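PDB 6G5O: cytochrome P450 from Zobellia galactanivorans, which binds protoporphyrin IX containing iron in an internal pocket and belongs to the cytochrome P450 family of haem proteins. Local coordinates for residues 4-9 with 262-267; 258-263 with 309-314; 360-365 with 374-379. All coordinates share one frame; numbering follows the deposited sequence.

Interaction 1 (4-9 with 262-267). With HEM (protoporphyrin IX containing Fe), chain C.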
loop_
_atom_site.group_PDB
_atom_site.type_symbol
_atom_site.label_atom_id
_atom_site.label_comp_id
_atom_site.label_asym_id
_atom_site.label_seq_id
_atom_site.Cartn_x
_atom_site.Cartn_y
_atom_site.Cartn_z
ATOM N N SER A 4 3.576 19.491 1.887
ATOM C CA SER A 4 3.345 18.195 1.206
ATOM C C SER A 4 4.610 17.489 0.758
ATOM O O SER A 4 4.527 16.466 0.106
ATOM C CB SER A 4 2.405 18.343 -0.018
ATOM O OG SER A 4 2.962 19.126 -1.052
ATOM N N GLU A 5 5.770 18.015 1.111
ATOM C CA GLU A 5 7.020 17.373 0.746
ATOM C C GLU A 5 7.273 16.127 1.588
ATOM O O GLU A 5 7.068 16.194 2.783
ATOM C CB GLU A 5 8.173 18.361 0.938
ATOM C CG GLU A 5 9.575 17.806 0.621
ATOM C CD GLU A 5 10.632 18.893 0.346
ATOM O OE1 GLU A 5 10.263 20.109 0.292
ATOM O OE2 GLU A 5 11.837 18.518 0.180
ATOM N N LEU A 6 7.754 15.044 0.970
ATOM C CA LEU A 6 8.339 13.906 1.689
ATOM C C LEU A 6 9.821 13.845 1.363
ATOM O O LEU A 6 10.204 13.393 0.282
ATOM C CB LEU A 6 7.677 12.570 1.319
ATOM C CG LEU A 6 6.371 12.226 2.054
ATOM C CD1 LEU A 6 5.325 13.265 1.727
ATOM C CD2 LEU A 6 5.873 10.820 1.718
ATOM N N PRO A 7 10.668 14.325 2.285
ATOM C CA PRO A 7 12.102 14.285 2.087
ATOM C C PRO A 7 12.593 12.862 1.988
ATOM O O PRO A 7 11.922 11.948 2.448
ATOM C CB PRO A 7 12.666 14.922 3.371
ATOM C CG PRO A 7 11.552 15.709 3.948
ATOM C CD PRO A 7 10.310 14.957 3.565
ATOM N N ASP A 8 13.773 12.708 1.407
ATOM C CA ASP A 8 14.429 11.436 1.244
ATOM C C ASP A 8 15.517 11.322 2.316
ATOM O O ASP A 8 16.639 11.770 2.103
ATOM C CB ASP A 8 15.031 11.360 -0.178
ATOM C CG ASP A 8 15.829 10.078 -0.439
ATOM O OD1 ASP A 8 15.587 9.066 0.218
ATOM O OD2 ASP A 8 16.700 10.081 -1.336
ATOM N N PRO A 9 15.207 10.676 3.457
ATOM C CA PRO A 9 16.241 10.526 4.499
ATOM C C PRO A 9 17.356 9.551 4.155
ATOM O O PRO A 9 18.298 9.443 4.922
ATOM C CB PRO A 9 15.456 9.927 5.663
ATOM C CG PRO A 9 14.453 9.063 4.976
ATOM C CD PRO A 9 13.991 9.909 3.804
ATOM N N ARG A 262 5.322 6.383 -6.780
ATOM C CA ARG A 262 6.792 6.443 -6.701
ATOM C C ARG A 262 7.292 7.370 -5.574
ATOM O O ARG A 262 8.117 6.999 -4.722
ATOM C CB ARG A 262 7.384 6.978 -8.030
ATOM C CG ARG A 262 8.910 6.973 -8.079
ATOM C CD ARG A 262 9.457 7.786 -9.250
ATOM N NE ARG A 262 9.175 9.226 -9.129
ATOM C CZ ARG A 262 9.906 10.059 -8.406
ATOM N NH1 ARG A 262 10.965 9.611 -7.749
ATOM N NH2 ARG A 262 9.559 11.325 -8.320
ATOM N N TYR A 263 6.815 8.601 -5.652
ATOM C CA TYR A 263 7.277 9.643 -4.810
ATOM C C TYR A 263 6.812 9.407 -3.393
ATOM O O TYR A 263 7.619 9.499 -2.480
ATOM C CB TYR A 263 6.793 11.006 -5.288
ATOM C CG TYR A 263 7.258 12.138 -4.404
ATOM C CD1 TYR A 263 8.530 12.659 -4.524
ATOM C CD2 TYR A 263 6.392 12.726 -3.485
ATOM C CE1 TYR A 263 8.949 13.723 -3.720
ATOM C CE2 TYR A 263 6.783 13.789 -2.683
ATOM C CZ TYR A 263 8.075 14.272 -2.797
ATOM O OH TYR A 263 8.488 15.306 -1.996
ATOM N N PHE A 264 5.530 9.117 -3.187
ATOM C CA PHE A 264 5.051 8.847 -1.815
ATOM C C PHE A 264 5.465 7.500 -1.225
ATOM O O PHE A 264 5.651 7.391 -0.025
ATOM C CB PHE A 264 3.571 8.982 -1.730
ATOM C CG PHE A 264 3.078 10.350 -2.076
ATOM C CD1 PHE A 264 3.658 11.476 -1.532
ATOM C CD2 PHE A 264 1.990 10.507 -2.890
ATOM C CE1 PHE A 264 3.194 12.741 -1.835
ATOM C CE2 PHE A 264 1.532 11.782 -3.185
ATOM C CZ PHE A 264 2.146 12.883 -2.688
ATOM N N SER A 265 5.636 6.498 -2.073
ATOM C CA SER A 265 6.047 5.136 -1.644
ATOM C C SER A 265 5.452 4.727 -0.305
ATOM O O SER A 265 6.160 4.445 0.639
ATOM C CB SER A 265 7.573 4.994 -1.666
ATOM O OG SER A 265 8.097 4.939 -3.006
ATOM N N PRO A 266 4.117 4.663 -0.242
ATOM C CA PRO A 266 3.387 4.475 1.008
ATOM C C PRO A 266 3.731 3.212 1.775
ATOM O O PRO A 266 3.585 3.210 3.001
ATOM C CB PRO A 266 1.931 4.490 0.567
ATOM C CG PRO A 266 1.933 5.078 -0.796
ATOM C CD PRO A 266 3.205 4.635 -1.398
ATOM N N LEU A 267 4.218 2.176 1.105
ATOM C CA LEU A 267 4.885 1.085 1.831
ATOM C C LEU A 267 6.393 1.273 1.717
ATOM O O LEU A 267 7.008 1.011 0.676
ATOM C CB LEU A 267 4.475 -0.305 1.326
ATOM C CG LEU A 267 4.990 -1.526 2.128
ATOM C CD1 LEU A 267 4.610 -1.437 3.585
ATOM C CD2 LEU A 267 4.407 -2.809 1.588
HETATM C CHA HEM C . 2.137 -6.645 -1.840
HETATM C CHB HEM C . 2.477 -1.827 -1.806
HETATM C CHC HEM C . -2.323 -1.456 -1.700
HETATM C CHD HEM C . -2.643 -6.196 -1.109
HETATM C C1A HEM C . 2.636 -5.362 -1.864
HETATM C C2A HEM C . 4.020 -5.025 -1.941
HETATM C C3A HEM C . 4.088 -3.702 -1.941
HETATM C C4A HEM C . 2.784 -3.169 -1.847
HETATM C CMA HEM C . 5.366 -2.936 -2.033
HETATM C CAA HEM C . 5.229 -5.950 -2.065
HETATM C CBA HEM C . 5.521 -6.598 -0.720
HETATM C CGA HEM C . 6.650 -7.599 -0.826
HETATM O O1A HEM C . 6.737 -8.485 0.019
HETATM O O2A HEM C . 7.492 -7.581 -1.742
HETATM C C1B HEM C . 1.196 -1.313 -1.776
HETATM C C2B HEM C . 0.945 0.066 -1.928
HETATM C C3B HEM C . -0.423 0.203 -1.878
HETATM C C4B HEM C . -0.960 -1.184 -1.714
HETATM C CMB HEM C . 1.974 1.149 -2.049
HETATM C CAB HEM C . -1.316 1.351 -2.017
HETATM C CBB HEM C . -0.964 2.556 -2.420
HETATM C C1C HEM C . -2.851 -2.710 -1.535
HETATM C C2C HEM C . -4.197 -2.994 -1.314
HETATM C C3C HEM C . -4.291 -4.344 -1.087
HETATM C C4C HEM C . -2.976 -4.863 -1.206
HETATM C CMC HEM C . -5.335 -2.022 -1.330
HETATM C CAC HEM C . -5.499 -5.144 -0.843
HETATM C CBC HEM C . -6.755 -4.718 -0.759
HETATM C C1D HEM C . -1.346 -6.687 -1.326
HETATM C C2D HEM C . -1.055 -8.132 -1.340
HETATM C C3D HEM C . 0.262 -8.276 -1.564
HETATM C C4D HEM C . 0.784 -6.906 -1.630
HETATM C CMD HEM C . -2.079 -9.205 -1.193
HETATM C CAD HEM C . 1.027 -9.583 -1.668
HETATM C CBD HEM C . 1.303 -10.076 -3.098
HETATM C CGD HEM C . 2.018 -11.441 -3.075
HETATM O O1D HEM C . 2.548 -11.886 -1.997
HETATM O O2D HEM C . 2.108 -12.180 -4.115
HETATM N NA HEM C . 1.887 -4.201 -1.759
HETATM N NB HEM C . 0.063 -2.005 -1.643
HETATM N NC HEM C . -2.107 -3.833 -1.441
HETATM N ND HEM C . -0.218 -6.020 -1.512
HETATM FE FE HEM C . -0.065 -4.115 -1.588
HETATM O O HOH W 1 0.316 -3.802 0.608
#
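The contact lies where the chain leaves helix 253-264 for the haem pocket, with residues near the N-terminus packed on the helix end. Tyr263 holds its CG anti to the backbone N (chi1 179°), which carries the hydroxyl out to the backbone of 4-9. Leu6 N donates to Tyr263 OH over 3.1 Å, at an N-H...O angle of 154°. Glu5 lies obliquely beside this hydroxyl, with CG 3.8 Å from Tyr263 OH. Leu6 turns its isobutyl end to Phe264, and the two side chains cross at about a right angle. Leu6 CD2 meets the ring edge at Phe264 CD1, 4.0 Å away. The helix is helix K of the P450 fold and ends here. Ser265 leaves helical geometry with a positive phi (36°), and its OG donates back to Arg262 O at 2.7 Å. Beyond it, Pro266 CD lies 3.8 Å from the HEM methyl CMB, and Leu267 CD2 lies 3.7 Å from HEM C3A. A water O binds HEM FE at 2.2 Å, and a second iron ligand comes from outside the two segments. Around the contact, Arg300 donates to Leu6 O and Tyr263 O, and Ser4 OG bonds to Glu238.

Interaction 2 (258-263 with 309-314)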
loop_
_atom_site.group_PDB
_atom_site.type_symbol
_atom_site.label_atom_id
_atom_site.label_comp_id
_atom_site.label_asym_id
_atom_site.label_seq_id
_atom_site.Cartn_x
_atom_site.Cartn_y
_atom_site.Cartn_z
ATOM N N GLU A 258 0.941 6.853 -11.075
ATOM C CA GLU A 258 2.161 6.067 -10.899
ATOM C C GLU A 258 3.263 6.950 -10.327
ATOM O O GLU A 258 4.145 6.485 -9.586
ATOM C CB GLU A 258 2.648 5.444 -12.213
ATOM C CG GLU A 258 1.727 4.387 -12.779
ATOM C CD GLU A 258 1.340 3.274 -11.784
ATOM O OE1 GLU A 258 2.225 2.629 -11.171
ATOM O OE2 GLU A 258 0.117 3.030 -11.644
ATOM N N GLU A 259 3.254 8.225 -10.707
ATOM C CA GLU A 259 4.281 9.103 -10.215
ATOM C C GLU A 259 4.064 9.393 -8.731
ATOM O O GLU A 259 5.020 9.515 -7.967
ATOM C CB GLU A 259 4.328 10.412 -11.040
ATOM C CG GLU A 259 5.243 11.496 -10.482
ATOM C CD GLU A 259 6.699 11.175 -10.552
ATOM O OE1 GLU A 259 7.075 10.007 -10.827
ATOM O OE2 GLU A 259 7.501 12.110 -10.364
ATOM N N MET A 260 2.808 9.534 -8.331
ATOM C CA MET A 260 2.489 9.662 -6.926
ATOM C C MET A 260 2.858 8.402 -6.113
ATOM O O MET A 260 3.405 8.518 -5.039
ATOM C CB MET A 260 1.052 10.055 -6.780
ATOM C CG MET A 260 0.908 11.525 -7.139
ATOM S SD MET A 260 -0.704 12.143 -6.755
ATOM C CE MET A 260 -0.672 13.664 -7.742
ATOM N N ILE A 261 2.622 7.221 -6.641
ATOM C CA ILE A 261 3.068 6.036 -5.930
ATOM C C ILE A 261 4.582 6.007 -5.765
ATOM O O ILE A 261 5.079 5.630 -4.734
ATOM C CB ILE A 261 2.573 4.736 -6.603
ATOM C CG1 ILE A 261 1.038 4.650 -6.524
ATOM C CG2 ILE A 261 3.212 3.520 -5.956
ATOM C CD1 ILE A 261 0.467 4.830 -5.134
ATOM N N ARG A 262 5.322 6.383 -6.780
ATOM C CA ARG A 262 6.792 6.443 -6.701
ATOM C C ARG A 262 7.292 7.370 -5.574
ATOM O O ARG A 262 8.117 6.999 -4.722
ATOM C CB ARG A 262 7.384 6.978 -8.030
ATOM C CG ARG A 262 8.910 6.973 -8.079
ATOM C CD ARG A 262 9.457 7.786 -9.250
ATOM N NE ARG A 262 9.175 9.226 -9.129
ATOM C CZ ARG A 262 9.906 10.059 -8.406
ATOM N NH1 ARG A 262 10.965 9.611 -7.749
ATOM N NH2 ARG A 262 9.559 11.325 -8.320
ATOM N N TYR A 263 6.815 8.601 -5.652
ATOM C CA TYR A 263 7.277 9.643 -4.810
ATOM C C TYR A 263 6.812 9.407 -3.393
ATOM O O TYR A 263 7.619 9.499 -2.480
ATOM C CB TYR A 263 6.793 11.006 -5.288
ATOM C CG TYR A 263 7.258 12.138 -4.404
ATOM C CD1 TYR A 263 8.530 12.659 -4.524
ATOM C CD2 TYR A 263 6.392 12.726 -3.485
ATOM C CE1 TYR A 263 8.949 13.723 -3.720
ATOM C CE2 TYR A 263 6.783 13.789 -2.683
ATOM C CZ TYR A 263 8.075 14.272 -2.797
ATOM O OH TYR A 263 8.488 15.306 -1.996
ATOM N N ASN A 309 13.383 14.014 -6.656
ATOM C CA ASN A 309 12.777 14.549 -5.445
ATOM C C ASN A 309 11.670 15.518 -5.765
ATOM O O ASN A 309 11.224 16.276 -4.923
ATOM C CB ASN A 309 13.854 15.094 -4.490
ATOM C CG ASN A 309 14.809 13.984 -4.034
ATOM O OD1 ASN A 309 16.024 14.119 -4.065
ATOM N ND2 ASN A 309 14.247 12.845 -3.685
ATOM N N GLU A 310 11.178 15.435 -6.990
ATOM C CA GLU A 310 10.028 16.190 -7.441
ATOM C C GLU A 310 8.996 15.209 -7.997
ATOM O O GLU A 310 9.322 14.076 -8.384
ATOM C CB GLU A 310 10.409 17.140 -8.604
ATOM C CG GLU A 310 11.091 18.443 -8.209
ATOM C CD GLU A 310 11.544 19.289 -9.413
ATOM O OE1 GLU A 310 12.521 20.069 -9.249
ATOM O OE2 GLU A 310 10.929 19.192 -10.512
ATOM N N ILE A 311 7.760 15.686 -8.050
ATOM C CA ILE A 311 6.715 15.021 -8.757
ATOM C C ILE A 311 6.677 15.587 -10.179
ATOM O O ILE A 311 6.324 16.754 -10.372
ATOM C CB ILE A 311 5.379 15.167 -8.005
ATOM C CG1 ILE A 311 5.389 14.153 -6.830
ATOM C CG2 ILE A 311 4.183 14.923 -8.932
ATOM C CD1 ILE A 311 4.179 14.207 -5.911
ATOM N N VAL A 312 7.061 14.757 -11.148
ATOM C CA VAL A 312 6.904 15.065 -12.560
ATOM C C VAL A 312 5.610 14.401 -13.016
ATOM O O VAL A 312 5.559 13.172 -13.278
ATOM C CB VAL A 312 8.082 14.526 -13.410
ATOM C CG1 VAL A 312 7.837 14.751 -14.909
ATOM C CG2 VAL A 312 9.390 15.147 -12.975
ATOM N N LEU A 313 4.580 15.224 -13.145
ATOM C CA LEU A 313 3.206 14.774 -13.226
ATOM C C LEU A 313 2.913 13.836 -14.380
ATOM O O LEU A 313 2.039 12.979 -14.271
ATOM C CB LEU A 313 2.278 15.997 -13.304
ATOM C CG LEU A 313 0.831 15.794 -12.864
ATOM C CD1 LEU A 313 0.769 15.329 -11.414
ATOM C CD2 LEU A 313 0.058 17.090 -12.965
ATOM N N ASP A 314 3.625 13.992 -15.479
ATOM C CA ASP A 314 3.359 13.178 -16.668
ATOM C C ASP A 314 4.517 12.225 -16.995
ATOM O O ASP A 314 4.683 11.822 -18.133
ATOM C CB ASP A 314 3.056 14.105 -17.868
ATOM C CG ASP A 314 4.219 15.129 -18.162
ATOM O OD1 ASP A 314 5.304 15.062 -17.514
ATOM O OD2 ASP A 314 4.035 16.027 -19.028
#
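Arg262 grips Glu259 side-on, through NE and NH2, on one flank of the helix, and Tyr263 turns a ring face to Ile311 beside them. Glu259 and Arg262 are the Glu and Arg of the ExxR motif of cytochromes P450. Both have CG anti to the backbone N. Glu259 then bends at chi2 (68°) and Arg262 at chi3 (66°), so the two charged ends meet. Arg262 NE donates to Glu259 OE1 over 2.8 Å, and Arg262 NH2 donates to Glu259 OE2 over 3.0 Å. The carboxylate lies near the guanidinium plane, but both nitrogens approach from above the carboxylate plane. Glu259 OE2 also accepts from Val312 N at 2.8 Å, with an angle of 156° at the hydrogen. Two donors thus grip one oxygen, which would favour a charged carboxylate. Arg315 NE forms a salt bridge to Glu259 OE1, consistent with the Glu-Arg-Arg triad of the family. Arg262 NH1 bonds to Asn299 O and Pro308 O.

Ile311 crosses Tyr263 at about a right angle. Its CG1 stands over the ring face, 4.1 Å from the Tyr263 centroid, in a CH-pi contact. Ile311 CD1 touches Tyr263 CD2 at 3.6 Å. Further along, Met260 CE reaches Leu313 CD1 at 4.3 Å.

The contact fixes the loop between helices 295-298 and 333-350 against helix 253-264. Tyr235 of helix 223-238 packs on Met260, Ile311 and Leu313, and Leu344 of helix 333-350 also touches Met260.

Interaction 3 (360-365 with 374-379)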
loop_
_atom_site.group_PDB
_atom_site.type_symbol
_atom_site.label_atom_id
_atom_site.label_comp_id
_atom_site.label_asym_id
_atom_site.label_seq_id
_atom_site.Cartn_x
_atom_site.Cartn_y
_atom_site.Cartn_z
ATOM N N LYS A 360 -0.248 17.431 11.584
ATOM C CA LYS A 360 0.841 16.808 12.308
ATOM C C LYS A 360 1.360 15.643 11.461
ATOM O O LYS A 360 0.587 14.795 11.013
ATOM C CB LYS A 360 0.346 16.318 13.660
ATOM C CG LYS A 360 1.372 15.645 14.563
ATOM C CD LYS A 360 1.162 16.051 16.025
ATOM C CE LYS A 360 -0.248 15.771 16.586
ATOM N NZ LYS A 360 -0.379 14.414 17.196
ATOM N N GLU A 361 2.668 15.588 11.291
ATOM C CA GLU A 361 3.318 14.615 10.445
ATOM C C GLU A 361 3.399 13.255 11.087
ATOM O O GLU A 361 3.572 13.134 12.289
ATOM C CB GLU A 361 4.735 15.084 10.088
ATOM C CG GLU A 361 4.811 16.378 9.265
ATOM C CD GLU A 361 6.248 16.814 8.924
ATOM O OE1 GLU A 361 7.197 16.397 9.631
ATOM O OE2 GLU A 361 6.422 17.558 7.903
ATOM N N ASN A 362 3.280 12.219 10.264
ATOM C CA ASN A 362 3.510 10.839 10.697
ATOM C C ASN A 362 4.904 10.497 10.223
ATOM O O ASN A 362 5.150 10.419 9.023
ATOM C CB ASN A 362 2.421 9.935 10.089
ATOM C CG ASN A 362 2.595 8.447 10.397
ATOM O OD1 ASN A 362 3.576 8.015 10.975
ATOM N ND2 ASN A 362 1.620 7.644 9.953
ATOM N N ILE A 363 5.824 10.356 11.175
ATOM C CA ILE A 363 7.216 10.059 10.912
ATOM C C ILE A 363 7.476 8.646 11.330
ATOM O O ILE A 363 7.203 8.276 12.459
ATOM C CB ILE A 363 8.190 10.988 11.699
ATOM C CG1 ILE A 363 8.323 12.324 10.999
ATOM C CG2 ILE A 363 9.605 10.450 11.746
ATOM C CD1 ILE A 363 7.076 13.149 11.025
ATOM N N GLU A 364 8.055 7.873 10.422
ATOM C CA GLU A 364 8.427 6.492 10.703
ATOM C C GLU A 364 9.798 6.495 11.332
ATOM O O GLU A 364 10.746 7.027 10.759
ATOM C CB GLU A 364 8.401 5.618 9.426
ATOM C CG GLU A 364 6.979 5.386 8.890
ATOM C CD GLU A 364 6.851 4.357 7.751
ATOM O OE1 GLU A 364 7.848 4.092 7.050
ATOM O OE2 GLU A 364 5.737 3.801 7.571
ATOM N N ASP A 365 9.876 5.908 12.520
ATOM C CA ASP A 365 11.122 5.786 13.261
ATOM C C ASP A 365 11.845 4.560 12.725
ATOM O O ASP A 365 11.481 3.435 13.038
ATOM C CB ASP A 365 10.836 5.671 14.770
ATOM C CG ASP A 365 12.110 5.704 15.642
ATOM O OD1 ASP A 365 13.181 5.180 15.256
ATOM O OD2 ASP A 365 12.029 6.253 16.764
ATOM N N GLY A 374 3.548 10.475 5.705
ATOM C CA GLY A 374 2.279 11.163 5.558
ATOM C C GLY A 374 1.941 12.011 6.783
ATOM O O GLY A 374 2.819 12.635 7.384
ATOM N N PHE A 375 0.661 12.013 7.153
ATOM C CA PHE A 375 0.128 12.825 8.247
ATOM C C PHE A 375 -0.729 12.000 9.212
ATOM O O PHE A 375 -1.485 11.129 8.783
ATOM C CB PHE A 375 -0.742 13.910 7.673
ATOM C CG PHE A 375 -0.027 14.783 6.704
ATOM C CD1 PHE A 375 0.644 15.918 7.135
ATOM C CD2 PHE A 375 0.003 14.461 5.362
ATOM C CE1 PHE A 375 1.301 16.735 6.231
ATOM C CE2 PHE A 375 0.627 15.288 4.445
ATOM C CZ PHE A 375 1.295 16.421 4.878
ATOM N N HIS A 376 -0.605 12.284 10.518
ATOM C CA HIS A 376 -1.516 11.734 11.524
ATOM C C HIS A 376 -2.840 12.463 11.384
ATOM O O HIS A 376 -3.910 11.876 11.540
ATOM C CB HIS A 376 -0.927 11.874 12.923
ATOM C CG HIS A 376 0.140 10.862 13.242
ATOM N ND1 HIS A 376 -0.047 9.503 13.093
ATOM C CD2 HIS A 376 1.397 11.011 13.724
ATOM C CE1 HIS A 376 1.053 8.857 13.451
ATOM N NE2 HIS A 376 1.947 9.749 13.836
ATOM N N ASN A 377 -2.772 13.745 11.074
ATOM C CA ASN A 377 -3.962 14.529 10.784
ATOM C C ASN A 377 -3.590 15.725 9.924
ATOM O O ASN A 377 -2.455 16.143 9.920
ATOM C CB ASN A 377 -4.675 14.970 12.099
ATOM C CG ASN A 377 -3.741 15.701 13.057
ATOM O OD1 ASN A 377 -2.975 15.078 13.834
ATOM N ND2 ASN A 377 -3.769 17.040 12.971
ATOM N N ILE A 378 -4.540 16.250 9.159
ATOM C CA ILE A 378 -4.287 17.426 8.347
ATOM C C ILE A 378 -5.624 17.975 8.002
ATOM O O ILE A 378 -6.450 17.256 7.443
ATOM C CB ILE A 378 -3.442 17.146 7.058
ATOM C CG1 ILE A 378 -3.363 18.395 6.160
ATOM C CG2 ILE A 378 -3.969 15.970 6.242
ATOM C CD1 ILE A 378 -2.087 18.498 5.344
ATOM N N GLN A 379 -5.837 19.256 8.337
ATOM C CA GLN A 379 -7.125 19.910 8.115
ATOM C C GLN A 379 -7.017 20.626 6.813
ATOM O O GLN A 379 -6.083 21.390 6.622
ATOM C CB GLN A 379 -7.439 20.954 9.215
ATOM C CG GLN A 379 -8.081 20.396 10.484
ATOM C CD GLN A 379 -9.562 20.089 10.335
ATOM O OE1 GLN A 379 -10.268 20.672 9.493
ATOM N NE2 GLN A 379 -10.042 19.190 11.176
#
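A classic beta bulge breaks the register of this strand pair: His376 and Asn377 both lie opposite Lys360. Lys360 O accepts from His376 N over 2.8 Å, nearly along the C=O axis. Lys360 N donates to Asn377 O at 3.0 Å. Past the bulge, Asn362 N donates to Gly374 O at 2.9 Å in an almost straight bond (171°). Glu361 and Phe375 form the non-hydrogen-bonded pair between them, with side chains that diverge.

At the bulge, the His376 ring lies against Asn362, with one face turned to Asn362 CB. Asn362 has CG anti to the backbone N, and its amide stacks on the imidazole with the planes 13° apart. Asn362 CB stands over the ring centre, 3.7 Å from the His376 centroid, in a CH-pi contact. Asn362 CG lies 3.4 Å from His376 CE1. Asn377 places its CG between the backbone N and the carbonyl carbon (chi1 54°). This brings Asn377 OD1 obliquely across Lys360, 3.5 Å from Lys360 CB.

The Phe375 ring has Ile378 CD1 over one face and packs on Thr230, Asn231 and Ala234 of helix 223-238. The chain turns a corner at His376, and beyond it Ile378 pairs with Val122 next to strand 119-121. Such pairing, with strand 369-384 in the middle, belongs to the small antiparallel sheet of the P450 fold, in which the C-terminal hairpin pairs with strand 119-121.

Overall arrangement
Interactions 1 and 2 share helix 253-264, and with it Arg262 and Tyr263. Interaction 2 begins on the stretch of helix where interaction 1 ends. Their centres are about 9 Å apart, and they touch where Phe264 CZ meets Ile311 CD1 at 4.0 Å. Together they join the N-terminal residues and the 309-314 loop to the C-terminal half of that helix. Interaction 3 comes last along the chain and holds the C-terminal hairpin of strands 351-366 and 369-384. Its centre is about 12 Å from that of interaction 1 and about 20 Å from that of interaction 2, and it touches neither. Helix 223-238 borders all three.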